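Local coordinates for protein 5-oxoprolinase subunit C (Escherichia coli, PDB 5DUD) that catalyses, as part of 5-oxoprolinase, the cleavage of 5-oxoproline to L-glutamate, coupled to hydrolysis of ATP to ADP and phosphate, at residues A[226-237]-A[250-261]. Numbering follows the deposited sequence.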
ATOM      1  N   SER A 226       5.380 -14.899   5.877  1.00 37.17           N
ATOM      2  CA  SER A 226       4.856 -13.711   5.172  1.00 35.47           C
ATOM      3  C   SER A 226       3.325 -13.583   5.292  1.00 37.64           C
ATOM      4  O   SER A 226       2.593 -14.467   4.840  1.00 37.44           O
ATOM      5  CB  SER A 226       5.251 -13.734   3.702  1.00 39.11           C
ATOM      6  OG  SER A 226       6.618 -13.394   3.536  1.00 47.61           O
ATOM      7  N   HIS A 227       2.863 -12.487   5.922  1.00 32.60           N
ATOM      8  CA  HIS A 227       1.449 -12.235   6.202  1.00 31.42           C
ATOM      9  C   HIS A 227       0.992 -10.940   5.583  1.00 33.77           C
ATOM     10  O   HIS A 227       1.782 -10.009   5.444  1.00 32.87           O
ATOM     11  CB  HIS A 227       1.185 -12.198   7.730  1.00 32.03           C
ATOM     12  CG  HIS A 227       2.185 -11.403   8.513  1.00 35.16           C
ATOM     13  ND1 HIS A 227       2.296 -10.032   8.367  1.00 36.03           N
ATOM     14  CD2 HIS A 227       3.101 -11.819   9.417  1.00 37.57           C
ATOM     15  CE1 HIS A 227       3.271  -9.660   9.182  1.00 35.70           C
ATOM     16  NE2 HIS A 227       3.780 -10.702   9.839  1.00 36.97           N
ATOM     17  N   GLY A 228      -0.295 -10.883   5.251  1.00 29.77           N
ATOM     18  CA  GLY A 228      -0.921  -9.700   4.677  1.00 28.77           C
ATOM     19  C   GLY A 228      -0.825  -8.512   5.610  1.00 31.75           C
ATOM     20  O   GLY A 228      -0.969  -8.673   6.825  1.00 31.21           O
ATOM     21  N   LEU A 229      -0.541  -7.323   5.047  1.00 27.84           N
ATOM     22  CA  LEU A 229      -0.383  -6.062   5.771  1.00 27.05           C
ATOM     23  C   LEU A 229      -1.415  -5.037   5.316  1.00 29.96           C
ATOM     24  O   LEU A 229      -2.046  -5.210   4.273  1.00 29.49           O
ATOM     25  CB  LEU A 229       1.023  -5.473   5.525  1.00 27.20           C
ATOM     26  CG  LEU A 229       2.216  -6.397   5.704  1.00 32.74           C
ATOM     27  CD1 LEU A 229       3.514  -5.658   5.387  1.00 32.93           C
ATOM     28  CD2 LEU A 229       2.263  -6.962   7.112  1.00 35.65           C
ATOM     29  N   LEU A 230      -1.544  -3.942   6.078  1.00 25.90           N
ATOM     30  CA  LEU A 230      -2.434  -2.826   5.751  1.00 25.15           C
ATOM     31  C   LEU A 230      -1.855  -1.519   6.297  1.00 28.54           C
ATOM     32  O   LEU A 230      -1.048  -1.564   7.227  1.00 28.15           O
ATOM     33  CB  LEU A 230      -3.862  -3.060   6.280  1.00 25.31           C
ATOM     34  CG  LEU A 230      -4.073  -3.412   7.765  1.00 30.30           C
ATOM     35  CD1 LEU A 230      -4.265  -2.162   8.620  1.00 30.11           C
ATOM     36  CD2 LEU A 230      -5.297  -4.301   7.935  1.00 33.27           C
ATOM     37  N   PRO A 231      -2.229  -0.345   5.743  1.00 24.85           N
ATOM     38  CA  PRO A 231      -1.684   0.921   6.272  1.00 24.37           C
ATOM     39  C   PRO A 231      -1.981   1.114   7.757  1.00 27.86           C
ATOM     40  O   PRO A 231      -3.066   0.761   8.211  1.00 27.44           O
ATOM     41  CB  PRO A 231      -2.391   1.992   5.435  1.00 25.83           C
ATOM     42  CG  PRO A 231      -2.831   1.300   4.213  1.00 30.48           C
ATOM     43  CD  PRO A 231      -3.152  -0.097   4.619  1.00 26.33           C
ATOM     44  N   GLY A 232      -1.000   1.641   8.486  1.00 24.33           N
ATOM     45  CA  GLY A 232      -1.092   1.878   9.921  1.00 24.31           C
ATOM     46  C   GLY A 232      -0.399   0.849  10.791  1.00 28.54           C
ATOM     47  O   GLY A 232      -0.184   1.115  11.976  1.00 28.74           O
ATOM     48  N   VAL A 233      -0.034  -0.323  10.232  1.00 24.70           N
ATOM     49  CA  VAL A 233       0.636  -1.377  10.997  1.00 24.92           C
ATOM     50  C   VAL A 233       2.083  -0.951  11.273  1.00 28.84           C
ATOM     51  O   VAL A 233       2.784  -0.522  10.358  1.00 28.06           O
ATOM     52  CB  VAL A 233       0.561  -2.750  10.287  1.00 28.94           C
ATOM     53  CG1 VAL A 233       1.416  -3.791  11.004  1.00 29.41           C
ATOM     54  CG2 VAL A 233      -0.884  -3.229  10.188  1.00 28.58           C
ATOM     55  N   VAL A 234       2.504  -1.044  12.540  1.00 26.01           N
ATOM     56  CA  VAL A 234       3.847  -0.664  12.967  1.00 26.30           C
ATOM     57  C   VAL A 234       4.691  -1.931  13.069  1.00 30.98           C
ATOM     58  O   VAL A 234       4.475  -2.726  13.979  1.00 30.70           O
ATOM     59  CB  VAL A 234       3.810   0.118  14.309  1.00 30.46           C
ATOM     60  CG1 VAL A 234       5.166   0.746  14.624  1.00 30.89           C
ATOM     61  CG2 VAL A 234       2.721   1.188  14.282  1.00 29.53           C
ATOM     62  N   GLN A 235       5.648  -2.113  12.136  1.00 28.37           N
ATOM     63  CA  GLN A 235       6.562  -3.257  12.126  1.00 29.29           C
ATOM     64  C   GLN A 235       7.855  -2.892  12.817  1.00 35.20           C
ATOM     65  O   GLN A 235       8.303  -1.753  12.674  1.00 34.57           O
ATOM     66  CB  GLN A 235       6.894  -3.700  10.693  1.00 30.40           C
ATOM     67  CG  GLN A 235       5.712  -3.900   9.764  1.00 44.59           C
ATOM     68  CD  GLN A 235       6.185  -4.457   8.442  1.00 64.80           C
ATOM     69  OE1 GLN A 235       5.898  -5.602   8.086  1.00 61.07           O
ATOM     70  NE2 GLN A 235       6.957  -3.674   7.697  1.00 56.46           N
ATOM     71  N   VAL A 236       8.494  -3.852  13.502  1.00 33.89           N
ATOM     72  CA  VAL A 236       9.774  -3.629  14.180  1.00 35.32           C
ATOM     73  C   VAL A 236      10.798  -4.638  13.637  1.00 40.96           C
ATOM     74  O   VAL A 236      10.798  -5.782  14.084  1.00 41.15           O
ATOM     75  CB  VAL A 236       9.619  -3.741  15.719  1.00 40.02           C
ATOM     76  CG1 VAL A 236      10.903  -3.330  16.436  1.00 41.15           C
ATOM     77  CG2 VAL A 236       8.432  -2.910  16.212  1.00 39.07           C
ATOM     78  N   PRO A 237      11.712  -4.260  12.718  1.00 38.65           N
ATOM     79  CA  PRO A 237      12.709  -5.235  12.235  1.00 39.83           C
ATOM     80  C   PRO A 237      13.772  -5.599  13.294  1.00 46.41           C
ATOM     81  O   PRO A 237      13.600  -5.307  14.477  1.00 46.10           O
ATOM     82  CB  PRO A 237      13.342  -4.525  11.023  1.00 41.33           C
ATOM     83  CG  PRO A 237      12.477  -3.351  10.735  1.00 44.43           C
ATOM     84  CD  PRO A 237      11.881  -2.963  12.042  1.00 39.80           C
ATOM     85  N   GLN A 250       4.042  -2.206   1.111  1.00 28.60           N
ATOM     86  CA  GLN A 250       3.953  -3.607   0.691  1.00 28.96           C
ATOM     87  C   GLN A 250       2.657  -4.246   1.166  1.00 32.35           C
ATOM     88  O   GLN A 250       2.256  -4.001   2.305  1.00 31.71           O
ATOM     89  CB  GLN A 250       5.106  -4.421   1.311  1.00 31.10           C
ATOM     90  CG  GLN A 250       6.372  -4.498   0.499  1.00 50.55           C
ATOM     91  CD  GLN A 250       7.270  -5.580   1.063  1.00 72.97           C
ATOM     92  OE1 GLN A 250       7.217  -6.742   0.645  1.00 69.24           O
ATOM     93  NE2 GLN A 250       8.035  -5.257   2.098  1.00 66.50           N
ATOM     94  N   THR A 251       2.048  -5.133   0.361  1.00 28.70           N
ATOM     95  CA  THR A 251       0.859  -5.848   0.823  1.00 28.14           C
ATOM     96  C   THR A 251       1.225  -7.035   1.743  1.00 31.96           C
ATOM     97  O   THR A 251       0.409  -7.382   2.589  1.00 30.87           O
ATOM     98  CB  THR A 251       0.021  -6.335  -0.349  1.00 35.80           C
ATOM     99  OG1 THR A 251       0.793  -7.248  -1.123  1.00 36.59           O
ATOM    100  CG2 THR A 251      -0.483  -5.194  -1.220  1.00 33.06           C
ATOM    101  N   THR A 252       2.425  -7.656   1.573  1.00 29.48           N
ATOM    102  CA  THR A 252       2.890  -8.793   2.389  1.00 29.90           C
ATOM    103  C   THR A 252       4.252  -8.495   3.029  1.00 33.79           C
ATOM    104  O   THR A 252       5.083  -7.835   2.411  1.00 33.25           O
ATOM    105  CB  THR A 252       2.995 -10.061   1.532  1.00 38.93           C
ATOM    106  OG1 THR A 252       3.803  -9.788   0.391  1.00 38.70           O
ATOM    107  CG2 THR A 252       1.631 -10.602   1.115  1.00 37.95           C
ATOM    108  N   GLY A 253       4.465  -8.991   4.246  1.00 30.80           N
ATOM    109  CA  GLY A 253       5.720  -8.813   4.971  1.00 31.16           C
ATOM    110  C   GLY A 253       5.917  -9.835   6.069  1.00 35.78           C
ATOM    111  O   GLY A 253       4.943 -10.395   6.576  1.00 35.10           O
ATOM    112  N   GLY A 254       7.176 -10.062   6.431  1.00 33.63           N
ATOM    113  CA  GLY A 254       7.558 -11.026   7.455  1.00 34.56           C
ATOM    114  C   GLY A 254       8.293 -10.411   8.624  1.00 39.00           C
ATOM    115  O   GLY A 254       9.308 -10.962   9.061  1.00 39.89           O
ATOM    116  N   TYR A 255       7.783  -9.278   9.150  1.00 34.67           N
ATOM    117  CA  TYR A 255       8.364  -8.600  10.315  1.00 34.75           C
ATOM    118  C   TYR A 255       7.371  -8.613  11.485  1.00 37.71           C
ATOM    119  O   TYR A 255       6.158  -8.583  11.258  1.00 36.31           O
ATOM    120  CB  TYR A 255       8.758  -7.146   9.987  1.00 35.56           C
ATOM    121  CG  TYR A 255       9.983  -6.989   9.110  1.00 38.10           C
ATOM    122  CD1 TYR A 255      11.201  -7.551   9.477  1.00 41.45           C
ATOM    123  CD2 TYR A 255       9.964  -6.162   7.994  1.00 38.28           C
ATOM    124  CE1 TYR A 255      12.342  -7.384   8.695  1.00 43.00           C
ATOM    125  CE2 TYR A 255      11.100  -5.971   7.212  1.00 39.80           C
ATOM    126  CZ  TYR A 255      12.291  -6.584   7.566  1.00 48.74           C
ATOM    127  OH  TYR A 255      13.409  -6.387   6.788  1.00 50.83           O
ATOM    128  N   PRO A 256       7.858  -8.630  12.746  1.00 34.62           N
ATOM    129  CA  PRO A 256       6.929  -8.657  13.889  1.00 34.18           C
ATOM    130  C   PRO A 256       6.213  -7.311  14.079  1.00 36.66           C
ATOM    131  O   PRO A 256       6.868  -6.274  14.150  1.00 36.25           O
ATOM    132  CB  PRO A 256       7.834  -9.001  15.078  1.00 37.21           C
ATOM    133  CG  PRO A 256       9.175  -8.543  14.677  1.00 42.32           C
ATOM    134  CD  PRO A 256       9.263  -8.672  13.191  1.00 37.34           C
ATOM    135  N   ARG A 257       4.866  -7.345  14.115  1.00 32.12           N
ATOM    136  CA  ARG A 257       3.988  -6.182  14.230  1.00 30.86           C
ATOM    137  C   ARG A 257       3.660  -5.886  15.703  1.00 35.33           C
ATOM    138  O   ARG A 257       2.926  -6.649  16.335  1.00 35.10           O
ATOM    139  CB  ARG A 257       2.690  -6.427  13.432  1.00 29.35           C
ATOM    140  CG  ARG A 257       2.898  -6.838  11.974  1.00 34.86           C
ATOM    141  CD  ARG A 257       1.691  -7.570  11.408  1.00 38.90           C
ATOM    142  NE  ARG A 257       1.626  -8.961  11.867  1.00 43.48           N
ATOM    143  CZ  ARG A 257       0.735  -9.862  11.457  1.00 55.93           C
ATOM    144  NH1 ARG A 257      -0.188  -9.538  10.555  1.00 42.17           N
ATOM    145  NH2 ARG A 257       0.765 -11.099  11.941  1.00 43.12           N
ATOM    146  N   ILE A 258       4.224  -4.804  16.249  1.00 32.33           N
ATOM    147  CA  ILE A 258       3.998  -4.427  17.647  1.00 32.75           C
ATOM    148  C   ILE A 258       2.643  -3.729  17.842  1.00 36.59           C
ATOM    149  O   ILE A 258       1.968  -4.036  18.818  1.00 36.86           O
ATOM    150  CB  ILE A 258       5.148  -3.553  18.214  1.00 36.43           C
ATOM    151  CG1 ILE A 258       5.042  -3.459  19.754  1.00 37.67           C
ATOM    152  CG2 ILE A 258       5.189  -2.137  17.592  1.00 36.39           C
ATOM    153  CD1 ILE A 258       6.185  -2.802  20.410  1.00 45.11           C
ATOM    154  N   ALA A 259       2.252  -2.799  16.944  1.00 32.43           N
ATOM    155  CA  ALA A 259       0.994  -2.060  17.079  1.00 31.73           C
ATOM    156  C   ALA A 259       0.388  -1.709  15.725  1.00 34.76           C
ATOM    157  O   ALA A 259       1.042  -1.864  14.694  1.00 33.99           O
ATOM    158  CB  ALA A 259       1.229  -0.792  17.887  1.00 32.74           C
ATOM    159  N   CYS A 260      -0.874  -1.267  15.730  1.00 31.18           N
ATOM    160  CA  CYS A 260      -1.590  -0.861  14.521  1.00 30.30           C
ATOM    161  C   CYS A 260      -2.335   0.434  14.797  1.00 33.49           C
ATOM    162  O   CYS A 260      -3.131   0.487  15.732  1.00 33.49           O
ATOM    163  CB  CYS A 260      -2.539  -1.958  14.042  1.00 30.59           C
ATOM    164  SG  CYS A 260      -3.340  -1.601  12.455  1.00 33.69           S
ATOM    165  N   ILE A 261      -2.041   1.483  14.018  1.00 29.26           N
ATOM    166  CA  ILE A 261      -2.673   2.796  14.152  1.00 28.72           C
ATOM    167  C   ILE A 261      -4.093   2.727  13.576  1.00 31.96           C
ATOM    168  O   ILE A 261      -4.310   2.118  12.523  1.00 31.28           O
ATOM    169  CB  ILE A 261      -1.809   3.889  13.469  1.00 31.62           C
ATOM    170  CG1 ILE A 261      -0.428   3.991  14.160  1.00 32.57           C
ATOM    171  CG2 ILE A 261      -2.503   5.257  13.479  1.00 32.35           C
ATOM    172  CD1 ILE A 261       0.635   4.339  13.272  1.00 39.59           C
TER
HETATM  173  O   HOH W   1      -5.106   2.462   9.969  1.00 24.98           O
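The guanidinium of Arg257 lies flat on the imidazole of His227, centres 3.4 Å apart and planes 9° from parallel, the two side chains arriving from opposite directions. CZ sits over the middle of the ring, whose opposite face is covered by the carbonyl oxygen of Gly253. A bend at chi3 (-77°) turns the end of Arg257 so that the guanidinium lies over the imidazole; Arg257 CG passes 3.5 Å from Val233 CG1. Arg257 NE also forms a salt bridge with Glu181, which probably helps hold the guanidinium in this orientation. Replacing Arg257 with an alanine would probably leave one face of the imidazole without its stacking partner and Glu181 without this counter-charge.

The extended Gln235 meets Tyr255 at about a right angle, amide and ring planes 81° apart, while Pro237 CB rests over a face of the tyrosine in a CH-pi contact 4.1 Å from the centroid. Val233 CG2 packs on Cys260 SG at 3.7 Å. Val234 and Ala259 occupy the other face of the sheet, beside Phe193 of helix 187-195.

His227 and Gly253 exchange N-H...O bonds in a two-stranded ribbon. A type II turn from Leu230 to Val233 separates the two antiparallel pairings; a side chain at its Gly232, where phi is positive, would press on the preceding carbonyl oxygen. Ile258 and Ala259 both lie opposite Val234, whose N bonds to Ala259 O (2.7 Å) and whose O takes a weak bond from Ile258 N, before the register shifts by one and Gln235 pairs with Arg257: a classic beta bulge within the cyclophilin-like carboxyltransferase domain.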